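Local coordinates for protein inositol dehydrogenase (Lactobacillus casei, PDB 4MKX) that probably oxidises scyllo-inositol with NAD as cofactor, as a four-chain sugar alcohol dehydrogenase of the Gfo/Idh/MocA family, at residues Y168-A173 against R253-G258; V84-P89 against K105-E110; D161-R166 against I266-M271; M195-I200 against K336-L341. All blocks are in the same frame, centred on the assembly; numbering follows the deposited sequence.

Overall arrangement
Following the chain from the N terminus, interaction 2 comes first and closes a short loop on its own: strands 83-86 and 106-109, joined through helix 93-102 in the Rossmann-type domain. Strand 162-172 then opens interaction 3 at its start and interaction 1 at its end. Residues 195-200 open interaction 4 before either has closed. Segment 253-258 closes interaction 1, and 266-271 closes interaction 3, so the former lies within the latter's loop. Interaction 4 closes last, at 336-341, and therefore crosses both. Interactions 1 and 3 use opposite ends of strand 162-172, their centres about 25 Å apart; only interaction 3 pairs two strands of the mixed sheet, and interaction 4 packs two helices beside it.

Interaction 1: residues Y168-A173 against R253-G258; sequences YSIDPA and RNAAHG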
loop_
_atom_site.group_PDB
_atom_site.type_symbol
_atom_site.label_atom_id
_atom_site.label_comp_id
_atom_site.label_asym_id
_atom_site.label_seq_id
_atom_site.Cartn_x
_atom_site.Cartn_y
_atom_site.Cartn_z
ATOM N N TYR A 168 -15.771 4.976 10.055
ATOM C CA TYR A 168 -16.681 4.141 9.295
ATOM C C TYR A 168 -16.803 2.814 10.003
ATOM O O TYR A 168 -15.791 2.225 10.390
ATOM C CB TYR A 168 -16.072 3.819 7.928
ATOM C CG TYR A 168 -16.156 4.880 6.856
ATOM C CD1 TYR A 168 -16.456 6.209 7.140
ATOM C CD2 TYR A 168 -15.922 4.533 5.540
ATOM C CE1 TYR A 168 -16.526 7.162 6.117
ATOM C CE2 TYR A 168 -15.978 5.468 4.524
ATOM C CZ TYR A 168 -16.283 6.768 4.808
ATOM O OH TYR A 168 -16.348 7.669 3.772
ATOM N N SER A 169 -18.029 2.326 10.146
ATOM C CA SER A 169 -18.272 0.952 10.588
ATOM C C SER A 169 -19.264 0.331 9.618
ATOM O O SER A 169 -20.449 0.669 9.633
ATOM C CB SER A 169 -18.854 0.919 12.006
ATOM O OG SER A 169 -17.902 1.388 12.945
ATOM N N ILE A 170 -18.793 -0.576 8.766
ATOM C CA ILE A 170 -19.666 -1.172 7.751
ATOM C C ILE A 170 -19.587 -2.706 7.804
ATOM O O ILE A 170 -18.534 -3.290 7.560
ATOM C CB ILE A 170 -19.310 -0.691 6.335
ATOM C CG1 ILE A 170 -19.104 0.832 6.302
ATOM C CG2 ILE A 170 -20.422 -1.072 5.351
ATOM C CD1 ILE A 170 -18.671 1.351 4.917
ATOM N N ASP A 171 -20.707 -3.344 8.131
ATOM C CA ASP A 171 -20.768 -4.800 8.221
ATOM C C ASP A 171 -20.759 -5.396 6.830
ATOM O O ASP A 171 -21.189 -4.753 5.872
ATOM C CB ASP A 171 -22.044 -5.249 8.951
ATOM C CG ASP A 171 -21.834 -5.468 10.438
ATOM O OD1 ASP A 171 -20.675 -5.526 10.899
ATOM O OD2 ASP A 171 -22.848 -5.600 11.153
ATOM N N PRO A 172 -20.269 -6.633 6.707
ATOM C CA PRO A 172 -20.172 -7.284 5.399
ATOM C C PRO A 172 -21.528 -7.616 4.790
ATOM O O PRO A 172 -22.471 -7.958 5.509
ATOM C CB PRO A 172 -19.413 -8.578 5.710
ATOM C CG PRO A 172 -19.664 -8.835 7.150
ATOM C CD PRO A 172 -19.727 -7.482 7.788
ATOM N N ALA A 173 -21.599 -7.524 3.463
ATOM C CA ALA A 173 -22.807 -7.830 2.707
ATOM C C ALA A 173 -23.289 -9.245 2.997
ATOM O O ALA A 173 -24.480 -9.529 2.897
ATOM C CB ALA A 173 -22.535 -7.662 1.219
ATOM N N ARG A 253 -24.418 -1.816 6.409
ATOM C CA ARG A 253 -24.546 -3.249 6.580
ATOM C C ARG A 253 -24.228 -3.982 5.293
ATOM O O ARG A 253 -24.433 -5.193 5.201
ATOM C CB ARG A 253 -25.965 -3.575 7.034
ATOM C CG ARG A 253 -26.428 -2.754 8.217
ATOM C CD ARG A 253 -27.811 -3.184 8.660
ATOM N NE ARG A 253 -28.230 -2.526 9.895
ATOM C CZ ARG A 253 -27.851 -2.910 11.114
ATOM N NH1 ARG A 253 -27.029 -3.940 11.268
ATOM N NH2 ARG A 253 -28.294 -2.252 12.177
ATOM N N ASN A 254 -23.707 -3.262 4.303
ATOM C CA ASN A 254 -23.542 -3.847 2.975
ATOM C C ASN A 254 -22.177 -3.616 2.312
ATOM O O ASN A 254 -22.109 -3.182 1.163
ATOM C CB ASN A 254 -24.659 -3.331 2.056
ATOM C CG ASN A 254 -24.840 -4.185 0.814
ATOM O OD1 ASN A 254 -24.656 -5.401 0.855
ATOM N ND2 ASN A 254 -25.199 -3.547 -0.299
ATOM N N ALA A 255 -21.093 -3.903 3.027
ATOM C CA ALA A 255 -19.757 -3.778 2.438
ATOM C C ALA A 255 -19.404 -5.032 1.651
ATOM O O ALA A 255 -19.410 -6.136 2.191
ATOM C CB ALA A 255 -18.696 -3.524 3.520
ATOM N N ALA A 256 -19.076 -4.871 0.379
ATOM C CA ALA A 256 -18.782 -6.034 -0.448
ATOM C C ALA A 256 -17.426 -6.661 -0.127
ATOM O O ALA A 256 -17.225 -7.862 -0.341
ATOM C CB ALA A 256 -18.866 -5.668 -1.925
ATOM N N HIS A 257 -16.494 -5.859 0.384
ATOM C CA HIS A 257 -15.114 -6.324 0.511
ATOM C C HIS A 257 -14.767 -6.955 1.856
ATOM O O HIS A 257 -13.652 -7.454 2.035
ATOM C CB HIS A 257 -14.131 -5.191 0.184
ATOM C CG HIS A 257 -14.288 -3.984 1.055
ATOM N ND1 HIS A 257 -15.362 -3.123 0.949
ATOM C CD2 HIS A 257 -13.517 -3.500 2.059
ATOM C CE1 HIS A 257 -15.240 -2.155 1.840
ATOM N NE2 HIS A 257 -14.123 -2.355 2.522
ATOM N N GLY A 258 -15.716 -6.935 2.783
ATOM C CA GLY A 258 -15.502 -7.494 4.107
ATOM C C GLY A 258 -15.979 -6.557 5.197
ATOM O O GLY A 258 -16.882 -5.754 4.982
#
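D171 and A255 meet through their backbones. A255 N gives D171 O a nearly straight hydrogen bond (174° at the hydrogen) with the two atoms 3.0 Å apart. A255 O in turn accepts from A173 N at 2.9 Å, with the donor standing above the carbonyl plane instead of within it. A255 thus bonds to the residues on either side of P172, so the bridge does not need an N-H from the proline. The CA of P172 adds a CA-H...O contact to A255 O at 3.5 Å. This is a parallel bridge, made where strand 162-172 of the C-terminal domain's mixed sheet is ending. Segment 253-258 follows strand 246-252, also parallel to 162-172, and has turned a corner at R253 to form the short strand 254-255.

Side chains fill in around this bridge. I170 lays CG2, its branch anti to the backbone N, against the CB of A255 at 3.5 Å, and a small methyl suits this close spacing. At the far end, N254 OD1 sits tightly against A173 CB at 3.1 Å. R253 NH1 and D171 OD2 are 4.5 Å apart, beyond a salt bridge, and the guanidinium of R253 instead pairs with D194 through NH2. G258, whose positive phi (133°) glycine readily accepts, brings its carbonyl O to 3.7 Å from P172 CA. H257, just before it, is steadied by H260 through NE2, and N254 and A256 pack on T268 and K269 of the second subunit.

Interaction 2: residues V84-P89 against K105-E110; sequences VFIVSP and KHVFSE
F108 and F85 lie face to face on one side of two parallel strands, in an offset stack with ring centroids 4.2 Å apart and planes 15° from parallel. CD1 of F108 lies over the rim of the F85 ring, 3.4 Å from F85 CD2. F108 sets its ring against that of F85 with CG anti to its backbone N (chi1 176°). Its CB, held by the strand, lies over the F85 face in a CH-pi contact, 3.8 Å from the centroid. F85 holds a less relaxed torsion, chi1 -102°, that swings its ring toward F108. An alanine in place of F85 would probably leave that face of F108 without its stacking partner and open a gap beside H32, which meets both rings edge-to-face.

V84 and I86 point to the opposite side of the strands, where branched aliphatic chains suit a buried surface. V84 CG2 lies alongside V107 CG2 at 3.8 Å, and I86 reaches with CD1 to V107 CG1 at 3.8 Å. Helix 93-102, the connection in this beta-alpha-beta unit of the Rossmann-type domain, packs over them with A100, I97 and L101.

The same backbones supply the ladder. V84 O takes F108 N at 3.0 Å, and I86 N gives to F108 O at 2.8 Å. I86 O also receives E110 N, an almost straight bond, while E110 turns its carboxylate to H32. With inward-facing backbone atoms paired, those of F85 and V107 bonded to flanking residues, and aromatic and aliphatic groups sorted to the two faces, the pair can be buried at little polar cost.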
loop_
_atom_site.group_PDB
_atom_site.type_symbol
_atom_site.label_atom_id
_atom_site.label_comp_id
_atom_site.label_asym_id
_atom_site.label_seq_id
_atom_site.Cartn_x
_atom_site.Cartn_y
_atom_site.Cartn_z
ATOM N N VAL A 84 -19.499 -11.063 36.860
ATOM C CA VAL A 84 -20.404 -11.473 35.799
ATOM C C VAL A 84 -20.022 -10.800 34.485
ATOM O O VAL A 84 -19.528 -9.681 34.493
ATOM C CB VAL A 84 -21.872 -11.121 36.120
ATOM C CG1 VAL A 84 -22.324 -11.809 37.393
ATOM C CG2 VAL A 84 -22.046 -9.620 36.255
ATOM N N PHE A 85 -20.253 -11.500 33.379
ATOM C CA PHE A 85 -20.140 -10.912 32.049
ATOM C C PHE A 85 -21.541 -10.862 31.497
ATOM O O PHE A 85 -22.191 -11.904 31.346
ATOM C CB PHE A 85 -19.294 -11.797 31.133
ATOM C CG PHE A 85 -17.885 -11.313 30.946
ATOM C CD1 PHE A 85 -17.019 -11.231 32.030
ATOM C CD2 PHE A 85 -17.423 -10.962 29.688
ATOM C CE1 PHE A 85 -15.717 -10.789 31.868
ATOM C CE2 PHE A 85 -16.124 -10.506 29.514
ATOM C CZ PHE A 85 -15.270 -10.426 30.606
ATOM N N ILE A 86 -22.018 -9.659 31.198
ATOM C CA ILE A 86 -23.363 -9.498 30.690
ATOM C C ILE A 86 -23.319 -9.339 29.180
ATOM O O ILE A 86 -22.856 -8.317 28.661
ATOM C CB ILE A 86 -24.050 -8.312 31.362
ATOM C CG1 ILE A 86 -24.248 -8.634 32.844
ATOM C CG2 ILE A 86 -25.402 -8.012 30.703
ATOM C CD1 ILE A 86 -24.542 -7.419 33.709
ATOM N N VAL A 87 -23.774 -10.372 28.477
ATOM C CA VAL A 87 -23.750 -10.377 27.023
ATOM C C VAL A 87 -25.145 -10.726 26.481
ATOM O O VAL A 87 -25.293 -11.321 25.417
ATOM C CB VAL A 87 -22.656 -11.341 26.479
ATOM C CG1 VAL A 87 -22.200 -10.899 25.093
ATOM C CG2 VAL A 87 -21.456 -11.379 27.414
ATOM N N SER A 88 -26.163 -10.339 27.248
ATOM C CA SER A 88 -27.565 -10.505 26.883
ATOM C C SER A 88 -27.986 -9.421 25.897
ATOM O O SER A 88 -27.221 -8.489 25.643
ATOM C CB SER A 88 -28.416 -10.386 28.144
ATOM O OG SER A 88 -28.042 -9.242 28.894
ATOM N N PRO A 89 -29.196 -9.538 25.325
ATOM C CA PRO A 89 -29.650 -8.435 24.467
ATOM C C PRO A 89 -29.715 -7.113 25.234
ATOM O O PRO A 89 -29.896 -7.115 26.450
ATOM C CB PRO A 89 -31.047 -8.880 24.047
ATOM C CG PRO A 89 -30.990 -10.378 24.098
ATOM C CD PRO A 89 -30.100 -10.703 25.254
ATOM N N LYS A 105 -21.374 -8.522 43.035
ATOM C CA LYS A 105 -20.524 -9.056 41.963
ATOM C C LYS A 105 -19.958 -7.937 41.099
ATOM O O LYS A 105 -20.649 -6.954 40.804
ATOM C CB LYS A 105 -21.312 -10.023 41.079
ATOM C CG LYS A 105 -22.119 -11.064 41.844
ATOM C CD LYS A 105 -21.246 -11.872 42.796
ATOM C CE LYS A 105 -22.068 -12.928 43.528
ATOM N NZ LYS A 105 -21.282 -13.635 44.585
ATOM N N HIS A 106 -18.695 -8.089 40.706
ATOM C CA HIS A 106 -18.069 -7.182 39.735
ATOM C C HIS A 106 -18.737 -7.380 38.387
ATOM O O HIS A 106 -19.194 -8.480 38.067
ATOM C CB HIS A 106 -16.577 -7.482 39.629
ATOM C CG HIS A 106 -15.841 -7.336 40.921
ATOM N ND1 HIS A 106 -15.387 -6.121 41.385
ATOM C CD2 HIS A 106 -15.473 -8.257 41.848
ATOM C CE1 HIS A 106 -14.777 -6.297 42.546
ATOM N NE2 HIS A 106 -14.814 -7.582 42.846
ATOM N N VAL A 107 -18.805 -6.320 37.585
ATOM C CA VAL A 107 -19.599 -6.380 36.370
ATOM C C VAL A 107 -18.855 -5.921 35.117
ATOM O O VAL A 107 -18.320 -4.812 35.078
ATOM C CB VAL A 107 -20.873 -5.512 36.499
ATOM C CG1 VAL A 107 -21.634 -5.495 35.175
ATOM C CG2 VAL A 107 -21.750 -6.037 37.632
ATOM N N PHE A 108 -18.798 -6.802 34.123
ATOM C CA PHE A 108 -18.465 -6.408 32.760
ATOM C C PHE A 108 -19.760 -6.447 31.966
ATOM O O PHE A 108 -20.462 -7.467 31.957
ATOM C CB PHE A 108 -17.463 -7.396 32.152
ATOM C CG PHE A 108 -17.127 -7.115 30.700
ATOM C CD1 PHE A 108 -17.959 -7.573 29.677
ATOM C CD2 PHE A 108 -15.974 -6.428 30.367
ATOM C CE1 PHE A 108 -17.658 -7.320 28.336
ATOM C CE2 PHE A 108 -15.658 -6.176 29.025
ATOM C CZ PHE A 108 -16.509 -6.629 28.015
ATOM N N SER A 109 -20.078 -5.364 31.264
ATOM C CA SER A 109 -21.265 -5.380 30.425
ATOM C C SER A 109 -20.898 -5.047 28.998
ATOM O O SER A 109 -20.131 -4.127 28.768
ATOM C CB SER A 109 -22.281 -4.354 30.937
ATOM O OG SER A 109 -23.409 -4.306 30.092
ATOM N N GLU A 110 -21.447 -5.786 28.043
ATOM C CA GLU A 110 -21.340 -5.350 26.656
ATOM C C GLU A 110 -22.077 -4.044 26.425
ATOM O O GLU A 110 -22.957 -3.655 27.202
ATOM C CB GLU A 110 -21.882 -6.410 25.691
ATOM C CG GLU A 110 -20.825 -7.402 25.234
ATOM C CD GLU A 110 -19.685 -6.720 24.489
ATOM O OE1 GLU A 110 -19.893 -5.626 23.917
ATOM O OE2 GLU A 110 -18.566 -7.277 24.469
#

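Interaction 3: residues D161-R166 against I266-M271; sequences DITLIR and IGTKGM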
loop_
_atom_site.group_PDB
_atom_site.type_symbol
_atom_site.label_atom_id
_atom_site.label_comp_id
_atom_site.label_asym_id
_atom_site.label_seq_id
_atom_site.Cartn_x
_atom_site.Cartn_y
_atom_site.Cartn_z
ATOM N N ASP A 161 -3.575 19.428 17.711
ATOM C CA ASP A 161 -4.959 19.326 18.153
ATOM C C ASP A 161 -5.779 18.701 17.028
ATOM O O ASP A 161 -5.480 18.885 15.847
ATOM C CB ASP A 161 -5.508 20.704 18.533
ATOM C CG ASP A 161 -6.925 20.638 19.083
ATOM O OD1 ASP A 161 -7.305 19.619 19.703
ATOM O OD2 ASP A 161 -7.668 21.616 18.892
ATOM N N ILE A 162 -6.817 17.964 17.401
ATOM C CA ILE A 162 -7.646 17.267 16.432
ATOM C C ILE A 162 -8.693 18.195 15.839
ATOM O O ILE A 162 -9.407 18.876 16.557
ATOM C CB ILE A 162 -8.325 16.068 17.104
ATOM C CG1 ILE A 162 -7.254 15.063 17.520
ATOM C CG2 ILE A 162 -9.371 15.462 16.164
ATOM C CD1 ILE A 162 -7.780 13.900 18.355
ATOM N N THR A 163 -8.777 18.246 14.515
ATOM C CA THR A 163 -9.760 19.107 13.871
ATOM C C THR A 163 -10.936 18.302 13.314
ATOM O O THR A 163 -12.053 18.782 13.261
ATOM C CB THR A 163 -9.138 19.889 12.725
ATOM O OG1 THR A 163 -8.834 18.975 11.677
ATOM C CG2 THR A 163 -7.864 20.571 13.160
ATOM N N LEU A 164 -10.683 17.069 12.883
ATOM C CA LEU A 164 -11.749 16.273 12.290
ATOM C C LEU A 164 -11.493 14.791 12.534
ATOM O O LEU A 164 -10.365 14.322 12.421
ATOM C CB LEU A 164 -11.833 16.534 10.776
ATOM C CG LEU A 164 -12.981 15.861 10.005
ATOM C CD1 LEU A 164 -13.376 16.754 8.849
ATOM C CD2 LEU A 164 -12.573 14.499 9.463
ATOM N N ILE A 165 -12.551 14.065 12.870
ATOM C CA ILE A 165 -12.449 12.618 12.925
ATOM C C ILE A 165 -13.501 12.020 12.001
ATOM O O ILE A 165 -14.655 12.418 12.029
ATOM C CB ILE A 165 -12.641 12.089 14.353
ATOM C CG1 ILE A 165 -11.477 12.541 15.221
ATOM C CG2 ILE A 165 -12.663 10.564 14.339
ATOM C CD1 ILE A 165 -11.551 12.013 16.647
ATOM N N ARG A 166 -13.081 11.077 11.159
ATOM C CA ARG A 166 -14.008 10.361 10.288
ATOM C C ARG A 166 -13.940 8.904 10.710
ATOM O O ARG A 166 -12.857 8.341 10.809
ATOM C CB ARG A 166 -13.593 10.481 8.818
ATOM C CG ARG A 166 -14.441 9.606 7.897
ATOM C CD ARG A 166 -14.051 9.740 6.397
ATOM N NE ARG A 166 -12.660 9.379 6.123
ATOM C CZ ARG A 166 -12.236 8.142 5.899
ATOM N NH1 ARG A 166 -13.098 7.131 5.937
ATOM N NH2 ARG A 166 -10.951 7.903 5.664
ATOM N N ILE A 266 -7.675 13.838 11.604
ATOM C CA ILE A 266 -6.951 14.953 11.006
ATOM C C ILE A 266 -6.610 15.951 12.104
ATOM O O ILE A 266 -7.489 16.375 12.857
ATOM C CB ILE A 266 -7.801 15.660 9.956
ATOM C CG1 ILE A 266 -8.223 14.656 8.876
ATOM C CG2 ILE A 266 -6.995 16.782 9.321
ATOM C CD1 ILE A 266 -9.021 15.269 7.740
ATOM N N GLY A 267 -5.331 16.280 12.225
ATOM C CA GLY A 267 -4.890 17.211 13.250
ATOM C C GLY A 267 -4.252 18.433 12.609
ATOM O O GLY A 267 -4.169 18.544 11.382
ATOM N N THR A 268 -3.791 19.355 13.438
ATOM C CA THR A 268 -3.200 20.580 12.917
ATOM C C THR A 268 -1.799 20.321 12.376
ATOM O O THR A 268 -1.297 21.109 11.581
ATOM C CB THR A 268 -3.156 21.681 13.994
ATOM O OG1 THR A 268 -2.475 21.189 15.152
ATOM C CG2 THR A 268 -4.567 22.111 14.370
ATOM N N LYS A 269 -1.173 19.215 12.778
ATOM C CA LYS A 269 0.212 18.942 12.398
ATOM C C LYS A 269 0.365 17.662 11.592
ATOM O O LYS A 269 1.482 17.282 11.220
ATOM C CB LYS A 269 1.097 18.831 13.636
ATOM C CG LYS A 269 0.946 19.982 14.611
ATOM C CD LYS A 269 2.129 20.041 15.552
ATOM C CE LYS A 269 2.440 18.671 16.111
ATOM N NZ LYS A 269 3.796 18.590 16.728
ATOM N N GLY A 270 -0.750 16.985 11.336
ATOM C CA GLY A 270 -0.670 15.699 10.675
ATOM C C GLY A 270 -2.000 14.986 10.602
ATOM O O GLY A 270 -3.038 15.522 10.983
ATOM N N MET A 271 -1.962 13.759 10.101
ATOM C CA MET A 271 -3.176 13.017 9.852
ATOM C C MET A 271 -2.809 11.556 10.051
ATOM O O MET A 271 -1.661 11.166 9.830
ATOM C CB MET A 271 -3.574 13.269 8.401
ATOM C CG MET A 271 -4.850 12.657 7.952
ATOM S SD MET A 271 -5.229 13.355 6.321
ATOM C CE MET A 271 -6.646 12.306 5.971
#
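I266 pairs with L164 by giving its N-H to L164 O at 2.9 Å. Its own carbonyl then serves two neighbours at once: I266 O accepts from T163 N at 2.8 Å and, more loosely, from L164 N at 3.3 Å. Two successive residues facing one define a classic beta bulge, and T163 is the extra residue, its helical psi of -32° breaking the extended run of strand 162-172. The side chain of I266 lies beside that of L164, CD1 to CD2 at 4.0 Å, two apolar branches pointing the same way.

G267 comes next and passes very close, its CA 3.1 Å from D161 O. A side chain here would press on that oxygen, so a residue without one suits the spot. G267 N also bonds G270 O, closing the turn that follows.

T268 closes the contact. Its N donates to D161 O at 3.0 Å, and its OG1, placed between the backbone N and carbonyl carbon (chi1 55°), accepts a weak bond from D161 N. Its methyl, CG2, meets T163 CG2 at 3.8 Å. An alanine in place of T268 would probably leave D161 N without this weak partner and T163 CG2 without its methyl neighbour.

D161 further pairs through its carboxylate with K209 and with R221 of the second subunit. In the sheet, strand 162-172 runs between 260-267 and 246-252, I165 packs against helix 197-207, and M271 joins a strand of the fourth subunit in an antiparallel ladder.

Interaction 4: residues M195-I200 against K336-L341; sequences MSIHDI and KAALAL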
loop_
_atom_site.group_PDB
_atom_site.type_symbol
_atom_site.label_atom_id
_atom_site.label_comp_id
_atom_site.label_asym_id
_atom_site.label_seq_id
_atom_site.Cartn_x
_atom_site.Cartn_y
_atom_site.Cartn_z
ATOM N N MET A 195 -24.559 0.143 15.032
ATOM C CA MET A 195 -23.268 0.178 14.344
ATOM C C MET A 195 -22.317 1.296 14.774
ATOM O O MET A 195 -21.103 1.163 14.622
ATOM C CB MET A 195 -23.487 0.283 12.825
ATOM C CG MET A 195 -24.084 -0.956 12.197
ATOM S SD MET A 195 -23.025 -2.394 12.433
ATOM C CE MET A 195 -21.662 -1.991 11.337
ATOM N N SER A 196 -22.852 2.400 15.287
ATOM C CA SER A 196 -22.021 3.584 15.474
ATOM C C SER A 196 -21.620 3.885 16.910
ATOM O O SER A 196 -20.879 4.835 17.142
ATOM C CB SER A 196 -22.724 4.812 14.895
ATOM O OG SER A 196 -23.046 4.597 13.534
ATOM N N ILE A 197 -22.123 3.109 17.869
ATOM C CA ILE A 197 -21.790 3.360 19.261
ATOM C C ILE A 197 -20.285 3.297 19.512
ATOM O O ILE A 197 -19.750 4.128 20.238
ATOM C CB ILE A 197 -22.548 2.413 20.226
ATOM C CG1 ILE A 197 -24.028 2.783 20.240
ATOM C CG2 ILE A 197 -22.018 2.553 21.645
ATOM C CD1 ILE A 197 -24.781 2.293 21.472
ATOM N N HIS A 198 -19.589 2.341 18.892
ATOM C CA HIS A 198 -18.148 2.267 19.072
ATOM C C HIS A 198 -17.450 3.472 18.459
ATOM O O HIS A 198 -16.424 3.929 18.970
ATOM C CB HIS A 198 -17.568 0.998 18.457
ATOM C CG HIS A 198 -17.966 -0.263 19.154
ATOM N ND1 HIS A 198 -17.616 -0.536 20.458
ATOM C CD2 HIS A 198 -18.665 -1.337 18.716
ATOM C CE1 HIS A 198 -18.096 -1.718 20.800
ATOM N NE2 HIS A 198 -18.726 -2.232 19.756
ATOM N N ASP A 199 -17.994 3.982 17.359
ATOM C CA ASP A 199 -17.425 5.162 16.723
ATOM C C ASP A 199 -17.619 6.409 17.582
ATOM O O ASP A 199 -16.710 7.226 17.716
ATOM C CB ASP A 199 -18.043 5.364 15.340
ATOM C CG ASP A 199 -17.680 4.256 14.376
ATOM O OD1 ASP A 199 -16.472 3.992 14.195
ATOM O OD2 ASP A 199 -18.601 3.644 13.801
ATOM N N ILE A 200 -18.803 6.541 18.172
ATOM C CA ILE A 200 -19.058 7.630 19.105
ATOM C C ILE A 200 -18.065 7.573 20.259
ATOM O O ILE A 200 -17.438 8.575 20.604
ATOM C CB ILE A 200 -20.511 7.603 19.599
ATOM C CG1 ILE A 200 -21.450 8.015 18.457
ATOM C CG2 ILE A 200 -20.701 8.554 20.778
ATOM C CD1 ILE A 200 -22.871 7.562 18.663
ATOM N N LYS A 336 -26.782 8.317 24.231
ATOM C CA LYS A 336 -27.422 9.602 23.976
ATOM C C LYS A 336 -27.134 10.095 22.562
ATOM O O LYS A 336 -28.055 10.497 21.852
ATOM C CB LYS A 336 -26.950 10.641 24.985
ATOM C CG LYS A 336 -27.637 11.986 24.839
ATOM C CD LYS A 336 -27.033 13.018 25.780
ATOM C CE LYS A 336 -27.340 12.667 27.210
ATOM N NZ LYS A 336 -28.787 12.353 27.349
ATOM N N ALA A 337 -25.867 10.054 22.166
ATOM C CA ALA A 337 -25.476 10.521 20.827
ATOM C C ALA A 337 -26.109 9.650 19.758
ATOM O O ALA A 337 -26.551 10.155 18.723
ATOM C CB ALA A 337 -23.959 10.561 20.673
ATOM N N ALA A 338 -26.159 8.347 19.998
ATOM C CA ALA A 338 -26.783 7.442 19.038
ATOM C C ALA A 338 -28.279 7.727 18.880
ATOM O O ALA A 338 -28.809 7.709 17.769
ATOM C CB ALA A 338 -26.533 5.981 19.429
ATOM N N LEU A 339 -28.965 7.984 19.991
ATOM C CA LEU A 339 -30.366 8.390 19.927
ATOM C C LEU A 339 -30.542 9.695 19.155
ATOM O O LEU A 339 -31.497 9.853 18.405
ATOM C CB LEU A 339 -30.930 8.552 21.338
ATOM C CG LEU A 339 -31.054 7.249 22.121
ATOM C CD1 LEU A 339 -31.509 7.546 23.531
ATOM C CD2 LEU A 339 -32.029 6.308 21.426
ATOM N N ALA A 340 -29.624 10.631 19.364
ATOM C CA ALA A 340 -29.662 11.908 18.668
ATOM C C ALA A 340 -29.490 11.719 17.170
ATOM O O ALA A 340 -30.149 12.399 16.384
ATOM C CB ALA A 340 -28.602 12.842 19.213
ATOM N N LEU A 341 -28.601 10.807 16.780
ATOM C CA LEU A 341 -28.402 10.505 15.363
ATOM C C LEU A 341 -29.661 9.890 14.770
ATOM O O LEU A 341 -30.051 10.216 13.658
ATOM C CB LEU A 341 -27.217 9.549 15.173
ATOM C CG LEU A 341 -25.833 10.129 15.432
ATOM C CD1 LEU A 341 -24.808 8.998 15.522
ATOM C CD2 LEU A 341 -25.443 11.089 14.323
#
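I200 drives its outermost methyl, CD1, into the side of the facing helix, where A337, A338 and L341 receive it. CD1 comes to 3.6 Å from A338 N and 3.8 Å from A337 CB, so the tip reaches past the methyls to the backbone. It touches L341 CD1 at 4.0 Å from another side. CG2 of I200 also rests on A337 CB, giving that alanine two methyls of one side chain. The isoleucine can reach so far because its chain is nearly extended beyond CB (chi2 159°). Alanines suit the other side because anything longer would probably hold the backbones apart: the CA atoms of I197 and A338 are just 6.5 Å from each other.

The contact thins away from this point. I197 meets A338 by one approach, CG1 to CB at 4.1 Å, and no hydrogen bond crosses between the segments. On the outer side of helix 328-347, the partly exposed K336 directs its side chain away.

I200 N bonds S196 O in the first turn of its helix. Both helices lie on the mixed sheet: I200 and A337 touch I211 at the start of strand 211-219, L341 packs on V214 and on L249 of strand 246-252, and I197 reaches P112 and F139 in neighbouring loops.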